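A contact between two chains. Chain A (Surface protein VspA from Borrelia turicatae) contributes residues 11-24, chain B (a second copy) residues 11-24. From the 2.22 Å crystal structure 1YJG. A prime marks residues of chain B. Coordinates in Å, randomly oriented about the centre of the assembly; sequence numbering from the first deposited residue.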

# COMPACT_ATOMS: atom_id res chain seq x y z
N ALA A 11 2.75 16.81 3.44
CA ALA A 11 3.31 16.07 2.31
C ALA A 11 3.45 14.60 2.67
O ALA A 11 3.25 13.74 1.82
CB ALA A 11 4.65 16.65 1.92
N LYS A 12 3.80 14.32 3.92
CA LYS A 12 3.97 12.96 4.41
C LYS A 12 2.65 12.21 4.34
O LYS A 12 2.61 11.04 3.99
CB LYS A 12 4.41 12.94 5.87
CG LYS A 12 5.89 13.00 6.13
CD LYS A 12 6.18 13.16 7.64
CE LYS A 12 5.68 11.97 8.46
NZ LYS A 12 5.84 12.17 9.94
N SER A 13 1.58 12.91 4.72
CA SER A 13 0.24 12.37 4.73
C SER A 13 -0.28 12.10 3.34
O SER A 13 -0.94 11.09 3.11
CB SER A 13 -0.72 13.33 5.45
OG SER A 13 -0.48 13.32 6.85
N VAL A 14 0.02 13.01 2.42
CA VAL A 14 -0.41 12.89 1.04
C VAL A 14 0.39 11.77 0.37
O VAL A 14 -0.16 10.97 -0.39
CB VAL A 14 -0.27 14.22 0.28
CG1 VAL A 14 -0.57 14.04 -1.21
CG2 VAL A 14 -1.22 15.26 0.87
N LYS A 15 1.69 11.72 0.65
CA LYS A 15 2.58 10.69 0.08
C LYS A 15 2.04 9.33 0.49
O LYS A 15 1.96 8.41 -0.33
CB LYS A 15 4.02 10.87 0.59
CG LYS A 15 5.06 9.90 0.01
CD LYS A 15 5.00 9.78 -1.52
CE LYS A 15 6.05 8.79 -2.05
NZ LYS A 15 6.12 8.75 -3.52
N ASP A 16 1.66 9.22 1.76
CA ASP A 16 1.10 8.00 2.31
C ASP A 16 -0.11 7.54 1.49
O ASP A 16 -0.17 6.40 1.05
CB ASP A 16 0.71 8.28 3.76
CG ASP A 16 0.20 7.06 4.48
OD1 ASP A 16 -0.85 7.20 5.15
OD2 ASP A 16 0.79 5.95 4.46
N VAL A 17 -1.08 8.44 1.29
CA VAL A 17 -2.28 8.11 0.53
C VAL A 17 -1.94 7.77 -0.94
O VAL A 17 -2.52 6.86 -1.53
CB VAL A 17 -3.31 9.27 0.61
CG1 VAL A 17 -4.41 9.10 -0.42
CG2 VAL A 17 -3.89 9.36 2.00
N HIS A 18 -0.98 8.48 -1.51
CA HIS A 18 -0.56 8.28 -2.89
C HIS A 18 -0.03 6.87 -3.08
O HIS A 18 -0.41 6.16 -4.03
CB HIS A 18 0.51 9.31 -3.23
CG HIS A 18 0.98 9.28 -4.65
ND1 HIS A 18 2.10 8.58 -5.05
CD2 HIS A 18 0.51 9.91 -5.75
CE1 HIS A 18 2.29 8.76 -6.34
NE2 HIS A 18 1.35 9.57 -6.80
N THR A 19 0.82 6.45 -2.14
CA THR A 19 1.40 5.11 -2.19
C THR A 19 0.30 4.05 -2.10
O THR A 19 0.28 3.12 -2.91
CB THR A 19 2.41 4.93 -1.07
OG1 THR A 19 3.61 5.65 -1.40
CG2 THR A 19 2.85 3.46 -0.97
N LEU A 20 -0.61 4.19 -1.14
CA LEU A 20 -1.71 3.23 -0.99
C LEU A 20 -2.53 3.08 -2.29
O LEU A 20 -2.92 1.97 -2.64
CB LEU A 20 -2.64 3.64 0.14
CG LEU A 20 -2.09 3.52 1.57
CD1 LEU A 20 -3.15 3.93 2.55
CD2 LEU A 20 -1.63 2.09 1.86
N VAL A 21 -2.77 4.19 -2.98
CA VAL A 21 -3.53 4.20 -4.22
C VAL A 21 -2.78 3.42 -5.31
O VAL A 21 -3.36 2.57 -5.99
CB VAL A 21 -3.87 5.64 -4.67
CG1 VAL A 21 -4.42 5.68 -6.10
CG2 VAL A 21 -4.86 6.28 -3.71
N LYS A 22 -1.48 3.68 -5.43
CA LYS A 22 -0.62 3.01 -6.39
C LYS A 22 -0.46 1.53 -6.04
O LYS A 22 -0.23 0.70 -6.94
CB LYS A 22 0.75 3.67 -6.45
CG LYS A 22 0.77 5.15 -6.85
CD LYS A 22 0.04 5.43 -8.17
CE LYS A 22 0.02 6.92 -8.44
NZ LYS A 22 -0.73 7.27 -9.66
N SER A 23 -0.58 1.21 -4.75
CA SER A 23 -0.44 -0.16 -4.25
C SER A 23 -1.50 -1.05 -4.86
O SER A 23 -1.30 -2.25 -4.97
CB SER A 23 -0.47 -0.24 -2.71
OG SER A 23 -1.78 -0.30 -2.15
N ILE A 24 -2.63 -0.45 -5.26
CA ILE A 24 -3.71 -1.21 -5.89
C ILE A 24 -3.21 -1.79 -7.24
O ILE A 24 -3.70 -2.81 -7.68
CB ILE A 24 -4.98 -0.34 -6.08
CG1 ILE A 24 -5.39 0.38 -4.79
CG2 ILE A 24 -6.13 -1.21 -6.60
CD1 ILE A 24 -5.58 -0.52 -3.57
N ALA B 11 14.00 10.24 2.18
CA ALA B 11 12.90 10.02 3.12
C ALA B 11 11.58 9.77 2.38
O ALA B 11 10.69 9.15 2.92
CB ALA B 11 12.75 11.21 4.04
N LYS B 12 11.48 10.25 1.14
CA LYS B 12 10.29 10.07 0.30
C LYS B 12 10.21 8.59 -0.07
O LYS B 12 9.16 7.95 0.03
CB LYS B 12 10.42 10.91 -1.00
CG LYS B 12 9.26 11.86 -1.33
CD LYS B 12 9.10 12.07 -2.87
CE LYS B 12 7.95 11.20 -3.46
NZ LYS B 12 7.32 11.68 -4.74
N SER B 13 11.35 8.06 -0.51
CA SER B 13 11.48 6.66 -0.91
C SER B 13 11.29 5.70 0.25
O SER B 13 10.70 4.63 0.08
CB SER B 13 12.84 6.44 -1.58
OG SER B 13 12.91 7.18 -2.79
N VAL B 14 11.77 6.07 1.43
CA VAL B 14 11.62 5.20 2.59
C VAL B 14 10.15 5.19 3.06
O VAL B 14 9.65 4.18 3.54
CB VAL B 14 12.55 5.62 3.74
CG1 VAL B 14 12.31 4.75 4.96
CG2 VAL B 14 14.01 5.53 3.31
N LYS B 15 9.49 6.33 2.90
CA LYS B 15 8.09 6.51 3.27
C LYS B 15 7.21 5.64 2.34
O LYS B 15 6.26 5.00 2.77
CB LYS B 15 7.73 8.01 3.16
CG LYS B 15 6.40 8.47 3.76
CD LYS B 15 5.81 7.57 4.82
CE LYS B 15 4.50 8.15 5.36
NZ LYS B 15 4.10 7.51 6.64
N ASP B 16 7.57 5.61 1.07
CA ASP B 16 6.86 4.83 0.07
C ASP B 16 6.89 3.35 0.47
O ASP B 16 5.85 2.72 0.65
CB ASP B 16 7.49 5.06 -1.31
CG ASP B 16 6.85 4.21 -2.41
OD1 ASP B 16 7.60 3.51 -3.12
OD2 ASP B 16 5.63 4.18 -2.63
N VAL B 17 8.08 2.81 0.67
CA VAL B 17 8.23 1.42 1.06
C VAL B 17 7.55 1.16 2.43
O VAL B 17 6.95 0.11 2.62
CB VAL B 17 9.72 1.00 1.15
CG1 VAL B 17 9.85 -0.44 1.61
CG2 VAL B 17 10.42 1.18 -0.19
N HIS B 18 7.67 2.11 3.35
CA HIS B 18 7.06 2.00 4.69
C HIS B 18 5.54 1.83 4.61
O HIS B 18 4.98 0.93 5.23
CB HIS B 18 7.42 3.22 5.53
CG HIS B 18 6.95 3.15 6.95
ND1 HIS B 18 5.68 3.53 7.34
CD2 HIS B 18 7.59 2.77 8.09
CE1 HIS B 18 5.56 3.37 8.65
NE2 HIS B 18 6.70 2.91 9.12
N THR B 19 4.89 2.70 3.86
CA THR B 19 3.43 2.66 3.70
C THR B 19 3.01 1.33 3.05
O THR B 19 1.97 0.78 3.39
CB THR B 19 2.98 3.85 2.83
OG1 THR B 19 3.02 5.06 3.60
CG2 THR B 19 1.50 3.72 2.38
N LEU B 20 3.82 0.84 2.13
CA LEU B 20 3.52 -0.42 1.45
C LEU B 20 3.50 -1.60 2.44
O LEU B 20 2.64 -2.49 2.36
CB LEU B 20 4.52 -0.67 0.32
CG LEU B 20 4.31 0.07 -1.00
CD1 LEU B 20 5.35 -0.42 -2.01
CD2 LEU B 20 2.89 -0.10 -1.61
N VAL B 21 4.43 -1.59 3.40
CA VAL B 21 4.52 -2.65 4.41
C VAL B 21 3.32 -2.56 5.35
O VAL B 21 2.73 -3.60 5.69
CB VAL B 21 5.86 -2.60 5.18
CG1 VAL B 21 5.85 -3.55 6.38
CG2 VAL B 21 7.00 -2.93 4.25
N LYS B 22 2.93 -1.35 5.74
CA LYS B 22 1.79 -1.17 6.63
C LYS B 22 0.49 -1.49 5.89
O LYS B 22 -0.51 -1.83 6.53
CB LYS B 22 1.72 0.25 7.20
CG LYS B 22 2.97 0.74 7.90
CD LYS B 22 3.44 -0.18 9.03
CE LYS B 22 4.61 0.45 9.78
NZ LYS B 22 5.15 -0.39 10.88
N SER B 23 0.52 -1.41 4.56
CA SER B 23 -0.67 -1.70 3.76
C SER B 23 -1.07 -3.15 3.92
O SER B 23 -2.23 -3.50 3.69
CB SER B 23 -0.47 -1.33 2.27
OG SER B 23 0.07 -2.40 1.50
N ILE B 24 -0.11 -4.01 4.28
CA ILE B 24 -0.41 -5.42 4.48
C ILE B 24 -1.41 -5.55 5.65
O ILE B 24 -2.23 -6.47 5.65
CB ILE B 24 0.86 -6.26 4.71
CG1 ILE B 24 1.87 -6.07 3.58
CG2 ILE B 24 0.49 -7.74 4.80
CD1 ILE B 24 1.32 -6.30 2.16
O HOH W 1 -1.99 -2.79 -0.57

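Two copies of one helix cross at -58°, their axes 8.9 Å apart at closest approach, and nearly every contact occurs twice. The backbones come nearest where Asp16 faces Thr19′ and Thr19 faces Asp16′, with CA atoms 6.0 and 5.9 Å apart. From Lys15 to Ser23 the amides of each helix bond their own carbonyls four residues back, and in both chains the amide of Ile24 reaches the carbonyl of Val21, three back; no backbone hydrogen bond crosses the contact, which is left to side chains and one water.

At the centre of the contact lies a reciprocal pair of hydrogen bonds. Thr19′ OG1 donates to Asp16 OD2 at 2.6 Å, and Thr19 OG1 donates to Asp16′ OD2 at 2.8 Å. Each buried hydroxyl thus spends its proton on a carboxylate, while OD1 of each aspartate is bonded elsewhere in the structure. The m rotamer of both threonines also leaves the methyl free to pack: Thr19 CG2 meets Thr19′ CG2 at 3.6 Å, and each also touches the CD2 of the opposing leucine. One residue therefore serves both chemistries.

Farther along, Leu20 CD2 lies 3.6 Å from Ser23′ CB, and Ser23 CB lies 3.5 Å from Leu20′ CD2. The serines offer carbon to the partner and turn their hydroxyls, in the p rotamer, back to their own helices: Ser23 OG donates to Leu20 O at 2.6 Å, Ser23′ OG to Leu20′ O at 2.7 Å. Each oxygen can still accept, and water 1 donates to both, 3.0 Å to Ser23 OG and 2.9 Å to Ser23′ OG, linking the chains.

At the N-terminal end the lysines contribute mainly aliphatic length, as where Lys15 CG sits 4.2 Å from Lys15′ CG. No salt bridge forms: Asp16 OD2 and Lys15′ NZ remain 4.3 Å apart. Symmetry loosens here, since Lys15 NZ approaches Lys12′ NZ to 3.4 Å, two donors of like charge, so no hydrogen bond joins them; Lys12′ NZ is bonded elsewhere in the structure.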